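Local coordinates for protein putative glucosidase lplD, ALPHA-GALACTURONIDASE (Bacillus subtilis, PDB 3FEF) that hydrolyses alpha-1,4-linked galacturonate, probably di-galacturonate in nature, as a family 4 glycoside hydrolase that uses NAD(+) and manganese, at residues I103-G108 against D418-I423; L410-F415 against S426-L431. One frame throughout, in Å; residues are numbered along the deposited sequence.

Interaction 1 of 2, residues I103-G108 against D418-I423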
loop_
_atom_site.group_PDB
_atom_site.type_symbol
_atom_site.label_atom_id
_atom_site.label_comp_id
_atom_site.label_asym_id
_atom_site.label_seq_id
_atom_site.Cartn_x
_atom_site.Cartn_y
_atom_site.Cartn_z
ATOM N N ILE A 103 -21.173 0.015 33.643
ATOM C CA ILE A 103 -20.896 0.719 32.399
ATOM C C ILE A 103 -22.033 1.656 32.025
ATOM O O ILE A 103 -23.157 1.204 31.794
ATOM C CB ILE A 103 -20.690 -0.276 31.242
ATOM C CG1 ILE A 103 -19.458 -1.149 31.521
ATOM C CG2 ILE A 103 -20.574 0.478 29.903
ATOM C CD1 ILE A 103 -19.310 -2.313 30.584
ATOM N N TYR A 104 -21.736 2.958 31.982
ATOM C CA TYR A 104 -22.695 3.952 31.526
ATOM C C TYR A 104 -22.428 4.398 30.104
ATOM O O TYR A 104 -21.282 4.439 29.648
ATOM C CB TYR A 104 -22.719 5.152 32.472
ATOM C CG TYR A 104 -23.298 4.747 33.793
ATOM C CD1 TYR A 104 -24.598 5.074 34.129
ATOM C CD2 TYR A 104 -22.567 3.961 34.673
ATOM C CE1 TYR A 104 -25.145 4.669 35.322
ATOM C CE2 TYR A 104 -23.106 3.555 35.873
ATOM C CZ TYR A 104 -24.394 3.913 36.183
ATOM O OH TYR A 104 -24.945 3.518 37.362
ATOM N N GLN A 105 -23.507 4.718 29.414
ATOM C CA GLN A 105 -23.460 5.150 28.039
ATOM C C GLN A 105 -24.369 6.357 27.894
ATOM O O GLN A 105 -25.468 6.388 28.444
ATOM C CB GLN A 105 -23.950 4.027 27.124
ATOM C CG GLN A 105 -23.053 2.802 27.106
ATOM C CD GLN A 105 -23.639 1.684 26.266
ATOM O OE1 GLN A 105 -23.241 1.483 25.116
ATOM N NE2 GLN A 105 -24.606 0.965 26.827
ATOM N N SER A 106 -23.923 7.349 27.147
ATOM C CA SER A 106 -24.725 8.545 26.980
ATOM C C SER A 106 -25.676 8.414 25.795
ATOM O O SER A 106 -26.756 8.987 25.800
ATOM C CB SER A 106 -23.820 9.767 26.814
ATOM O OG SER A 106 -22.849 9.534 25.810
ATOM N N VAL A 107 -25.287 7.663 24.774
ATOM C CA VAL A 107 -26.140 7.542 23.604
ATOM C C VAL A 107 -26.319 6.086 23.241
ATOM O O VAL A 107 -27.432 5.636 23.004
ATOM C CB VAL A 107 -25.545 8.268 22.391
ATOM C CG1 VAL A 107 -26.559 8.329 21.248
ATOM C CG2 VAL A 107 -25.076 9.658 22.777
ATOM N N GLY A 108 -25.206 5.359 23.180
ATOM C CA GLY A 108 -25.231 3.927 22.909
ATOM C C GLY A 108 -25.699 3.485 21.538
ATOM O O GLY A 108 -26.221 2.385 21.399
ATOM N N ASP A 418 -13.642 -3.034 23.043
ATOM C CA ASP A 418 -14.237 -1.691 23.151
ATOM C C ASP A 418 -13.800 -0.965 24.417
ATOM O O ASP A 418 -13.897 -1.501 25.501
ATOM C CB ASP A 418 -15.768 -1.758 23.079
ATOM C CG ASP A 418 -16.419 -0.377 23.116
ATOM O OD1 ASP A 418 -16.763 0.096 24.228
ATOM O OD2 ASP A 418 -16.564 0.251 22.041
ATOM N N PRO A 419 -13.310 0.271 24.277
ATOM C CA PRO A 419 -12.834 1.052 25.422
ATOM C C PRO A 419 -13.821 1.110 26.600
ATOM O O PRO A 419 -13.394 1.271 27.736
ATOM C CB PRO A 419 -12.651 2.455 24.839
ATOM C CG PRO A 419 -12.355 2.206 23.382
ATOM C CD PRO A 419 -13.140 0.979 22.997
ATOM N N LEU A 420 -15.124 1.006 26.357
ATOM C CA LEU A 420 -16.045 1.146 27.493
ATOM C C LEU A 420 -16.224 -0.147 28.273
ATOM O O LEU A 420 -16.787 -0.139 29.359
ATOM C CB LEU A 420 -17.408 1.698 27.076
ATOM C CG LEU A 420 -17.444 3.146 26.594
ATOM C CD1 LEU A 420 -18.885 3.495 26.267
ATOM C CD2 LEU A 420 -16.849 4.100 27.655
ATOM N N VAL A 421 -15.733 -1.255 27.725
ATOM C CA VAL A 421 -15.922 -2.554 28.365
ATOM C C VAL A 421 -14.709 -2.949 29.205
ATOM O O VAL A 421 -13.848 -3.693 28.766
ATOM C CB VAL A 421 -16.292 -3.624 27.330
ATOM C CG1 VAL A 421 -16.523 -4.967 27.993
ATOM C CG2 VAL A 421 -17.541 -3.175 26.546
ATOM N N GLN A 422 -14.660 -2.430 30.426
ATOM C CA GLN A 422 -13.523 -2.647 31.330
ATOM C C GLN A 422 -13.887 -3.559 32.495
ATOM O O GLN A 422 -13.618 -3.239 33.645
ATOM C CB GLN A 422 -13.024 -1.309 31.887
ATOM C CG GLN A 422 -12.253 -0.460 30.893
ATOM C CD GLN A 422 -11.182 0.371 31.580
ATOM O OE1 GLN A 422 -10.308 0.952 30.929
ATOM N NE2 GLN A 422 -11.247 0.430 32.912
ATOM N N ILE A 423 -14.502 -4.690 32.195
ATOM C CA ILE A 423 -14.965 -5.597 33.225
ATOM C C ILE A 423 -14.314 -6.953 32.969
ATOM O O ILE A 423 -13.744 -7.151 31.908
ATOM C CB ILE A 423 -16.499 -5.715 33.200
ATOM C CG1 ILE A 423 -16.972 -6.178 31.824
ATOM C CG2 ILE A 423 -17.138 -4.366 33.567
ATOM C CD1 ILE A 423 -18.508 -6.209 31.666
#

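Interaction 2 of 2, residues L410-F415 against S426-L431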
loop_
_atom_site.group_PDB
_atom_site.type_symbol
_atom_site.label_atom_id
_atom_site.label_comp_id
_atom_site.label_asym_id
_atom_site.label_seq_id
_atom_site.Cartn_x
_atom_site.Cartn_y
_atom_site.Cartn_z
ATOM N N LEU A 410 -16.663 -13.725 16.884
ATOM C CA LEU A 410 -15.933 -12.542 16.412
ATOM C C LEU A 410 -16.516 -11.238 16.975
ATOM O O LEU A 410 -15.775 -10.308 17.322
ATOM C CB LEU A 410 -15.883 -12.495 14.889
ATOM C CG LEU A 410 -15.222 -11.233 14.323
ATOM C CD1 LEU A 410 -13.728 -11.250 14.642
ATOM C CD2 LEU A 410 -15.462 -11.104 12.825
ATOM N N ALA A 411 -17.839 -11.179 17.076
ATOM C CA ALA A 411 -18.519 -10.015 17.654
ATOM C C ALA A 411 -18.137 -9.811 19.121
ATOM O O ALA A 411 -18.026 -8.688 19.595
ATOM C CB ALA A 411 -20.032 -10.160 17.510
ATOM N N PHE A 412 -17.934 -10.903 19.838
ATOM C CA PHE A 412 -17.505 -10.816 21.233
ATOM C C PHE A 412 -16.079 -10.258 21.358
ATOM O O PHE A 412 -15.773 -9.519 22.292
ATOM C CB PHE A 412 -17.621 -12.181 21.934
ATOM C CG PHE A 412 -17.334 -12.121 23.410
ATOM C CD1 PHE A 412 -17.953 -11.163 24.208
ATOM C CD2 PHE A 412 -16.428 -12.985 23.987
ATOM C CE1 PHE A 412 -17.690 -11.087 25.549
ATOM C CE2 PHE A 412 -16.153 -12.919 25.334
ATOM C CZ PHE A 412 -16.789 -11.970 26.122
ATOM N N GLN A 413 -15.211 -10.619 20.414
ATOM C CA GLN A 413 -13.872 -10.027 20.339
ATOM C C GLN A 413 -13.945 -8.511 20.204
ATOM O O GLN A 413 -13.242 -7.792 20.904
ATOM C CB GLN A 413 -13.080 -10.617 19.176
ATOM C CG GLN A 413 -12.919 -12.125 19.285
ATOM C CD GLN A 413 -12.192 -12.500 20.555
ATOM O OE1 GLN A 413 -12.594 -13.420 21.274
ATOM N NE2 GLN A 413 -11.127 -11.770 20.855
ATOM N N ALA A 414 -14.798 -8.023 19.313
ATOM C CA ALA A 414 -14.971 -6.579 19.187
ATOM C C ALA A 414 -15.502 -6.022 20.516
ATOM O O ALA A 414 -14.945 -5.071 21.074
ATOM C CB ALA A 414 -15.917 -6.251 18.026
ATOM N N PHE A 415 -16.572 -6.632 21.020
ATOM C CA PHE A 415 -17.122 -6.273 22.321
ATOM C C PHE A 415 -16.033 -6.121 23.375
ATOM O O PHE A 415 -16.003 -5.110 24.098
ATOM C CB PHE A 415 -18.159 -7.316 22.757
ATOM C CG PHE A 415 -19.053 -6.875 23.906
ATOM C CD1 PHE A 415 -18.746 -7.217 25.217
ATOM C CD2 PHE A 415 -20.226 -6.158 23.661
ATOM C CE1 PHE A 415 -19.586 -6.846 26.280
ATOM C CE2 PHE A 415 -21.066 -5.767 24.706
ATOM C CZ PHE A 415 -20.752 -6.118 26.024
ATOM N N SER A 426 -15.577 -12.914 32.032
ATOM C CA SER A 426 -16.803 -13.680 32.254
ATOM C C SER A 426 -18.003 -12.775 32.497
ATOM O O SER A 426 -19.111 -13.086 32.069
ATOM C CB SER A 426 -16.653 -14.661 33.416
ATOM O OG SER A 426 -16.204 -13.991 34.573
ATOM N N ASP A 427 -17.799 -11.657 33.180
ATOM C CA ASP A 427 -18.884 -10.699 33.303
ATOM C C ASP A 427 -19.253 -10.190 31.907
ATOM O O ASP A 427 -20.431 -10.090 31.563
ATOM C CB ASP A 427 -18.483 -9.530 34.198
ATOM C CG ASP A 427 -18.138 -9.968 35.613
ATOM O OD1 ASP A 427 -18.709 -10.979 36.074
ATOM O OD2 ASP A 427 -17.300 -9.293 36.268
ATOM N N ALA A 428 -18.246 -9.890 31.089
ATOM C CA ALA A 428 -18.530 -9.366 29.754
ATOM C C ALA A 428 -19.248 -10.395 28.870
ATOM O O ALA A 428 -20.159 -10.055 28.093
ATOM C CB ALA A 428 -17.270 -8.873 29.097
ATOM N N GLU A 429 -18.857 -11.658 28.996
ATOM C CA GLU A 429 -19.472 -12.701 28.179
ATOM C C GLU A 429 -20.925 -12.849 28.566
ATOM O O GLU A 429 -21.790 -13.039 27.728
ATOM C CB GLU A 429 -18.742 -14.033 28.356
ATOM C CG GLU A 429 -19.145 -15.099 27.360
ATOM C CD GLU A 429 -18.106 -16.219 27.258
ATOM O OE1 GLU A 429 -17.375 -16.465 28.258
ATOM O OE2 GLU A 429 -18.014 -16.843 26.176
ATOM N N GLN A 430 -21.188 -12.766 29.858
ATOM C CA GLN A 430 -22.551 -12.885 30.341
ATOM C C GLN A 430 -23.379 -11.666 29.902
ATOM O O GLN A 430 -24.474 -11.806 29.341
ATOM C CB GLN A 430 -22.561 -13.060 31.859
ATOM C CG GLN A 430 -23.949 -13.322 32.424
ATOM C CD GLN A 430 -24.478 -14.685 32.019
ATOM O OE1 GLN A 430 -23.897 -15.705 32.368
ATOM N NE2 GLN A 430 -25.584 -14.705 31.272
ATOM N N LEU A 431 -22.850 -10.472 30.137
ATOM C CA LEU A 431 -23.483 -9.257 29.608
ATOM C C LEU A 431 -23.757 -9.378 28.102
ATOM O O LEU A 431 -24.873 -9.163 27.651
ATOM C CB LEU A 431 -22.618 -8.018 29.904
ATOM C CG LEU A 431 -23.121 -6.686 29.321
ATOM C CD1 LEU A 431 -24.498 -6.381 29.846
ATOM C CD2 LEU A 431 -22.170 -5.562 29.664
#

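Interaction 1 of 2, residues I103-G108 against D418-I423
The amide nitrogen NE2 of Gln105 is gripped by two carbonyl oxygens, firmly by that of Asp94 and weakly by that of Val95, while OE1 of the same side chain accepts from the backbone N of Gly114. Anchored in this way, Gln105 offers its aliphatic part to the other segment: CG lies 4.3 Å from Leu420 CD1. Ile103 and Leu420 share the contact, Ile103 with the larger part. With CG1 beside the backbone N (chi1 -63°), the ethyl arm of Ile103 runs extended (chi2 170°) past the carbonyl of Leu420, so that Ile103 CD1 comes to 3.5 Å from Leu420 O and CG1 to 3.6 Å from the same oxygen. Beyond the carbonyl, Ile103 CD1 meets Ile423 CD1 tip to tip at 4.1 Å and lies against Val421 CA. Ile423 reaches this point with CG1 in the crowded position between backbone N and carbonyl carbon (chi1 57°). The Leu420 carbonyl is presented by a type I beta turn from Asp418 to Val421, closed by Val421 N to Asp418 O at 2.9 Å. An Asx turn reinforces it: Leu420 N donates to Asp418 OD1 (2.8 Å), meeting the oxygen from above the carboxylate plane. Asp418 OD2 accepts from Gly112 N, so the turn is also tied to the start of helix 112-136. The arrangement joins a loop of the Rossmann domain to the connection between two C-terminal helices, with the Gln105 side chain about 11 Å from that of the metal ligand His206. Hydrogen bonds shape each loop but none links the two segments, so the fit probably rests on apolar contact and a methyl against a carbonyl.

Interaction 2 of 2, residues L410-F415 against S426-L431
Two phenylalanines on helix 408-417, one turn apart, lie against Ala428 and its neighbours on helix 425-435. Both have CG anti to the backbone N, which sends the rings out toward the partner helix. Phe412 leads with its tip: CZ is 3.5 Å from Glu429 CA and 3.6 Å from Glu429 CB, and the Glu429 side chain crosses the phenyl group at about a right angle. The Ala428 carbonyl is shared, since Ala428 O lies 3.7 Å from Phe412 CE1 and equally 3.7 Å from Phe415 CE1. The small methyl of Ala428 probably allows this close seating, its CB standing 4.2 Å from each of the two CE1 atoms. Phe415 CZ then meets Leu431 CD2 at 3.9 Å, the methyl lying in the ring plane at its edge. This is a pair of helices joined by a short loop in the C-terminal part of the fold; the axes of 410-415 and 426-431 approach to 10.7 Å, with 123° between their directions. An alanine here in place of Phe412 would remove the ring from Ala428 and Glu429 and would probably loosen the packing of the two helices there. Phe432, on the same helix as Ala428, also meets both rings, Phe415 edge-to-face and Phe412 with planes at about 45°. Phe415 also rests on Met435 and on Pro113 of helix 112-136, and Leu431 touches Pro98.

Following the chain from the N terminus, the segments come in the order 103-108, 410-415, 418-423, 426-431, so the two interactions cross rather than nest. Interaction 1 closes a very long loop, with 309 residues between its segments, and brings the Rossmann domain to the C-terminal region; interaction 2 closes a short one of ten residues between neighbouring helices. Residues 418-423 are the connection inside that short loop, which is why the contacts touch: Val421 CG2 lies 3.5 Å from Phe415 O, and Ile423 CD1 is 3.7 Å from Ala428 CA. This connection thus packs against both the helices and the Rossmann-domain loop, Ile423 taking part in both, while both contacts also border a second subunit.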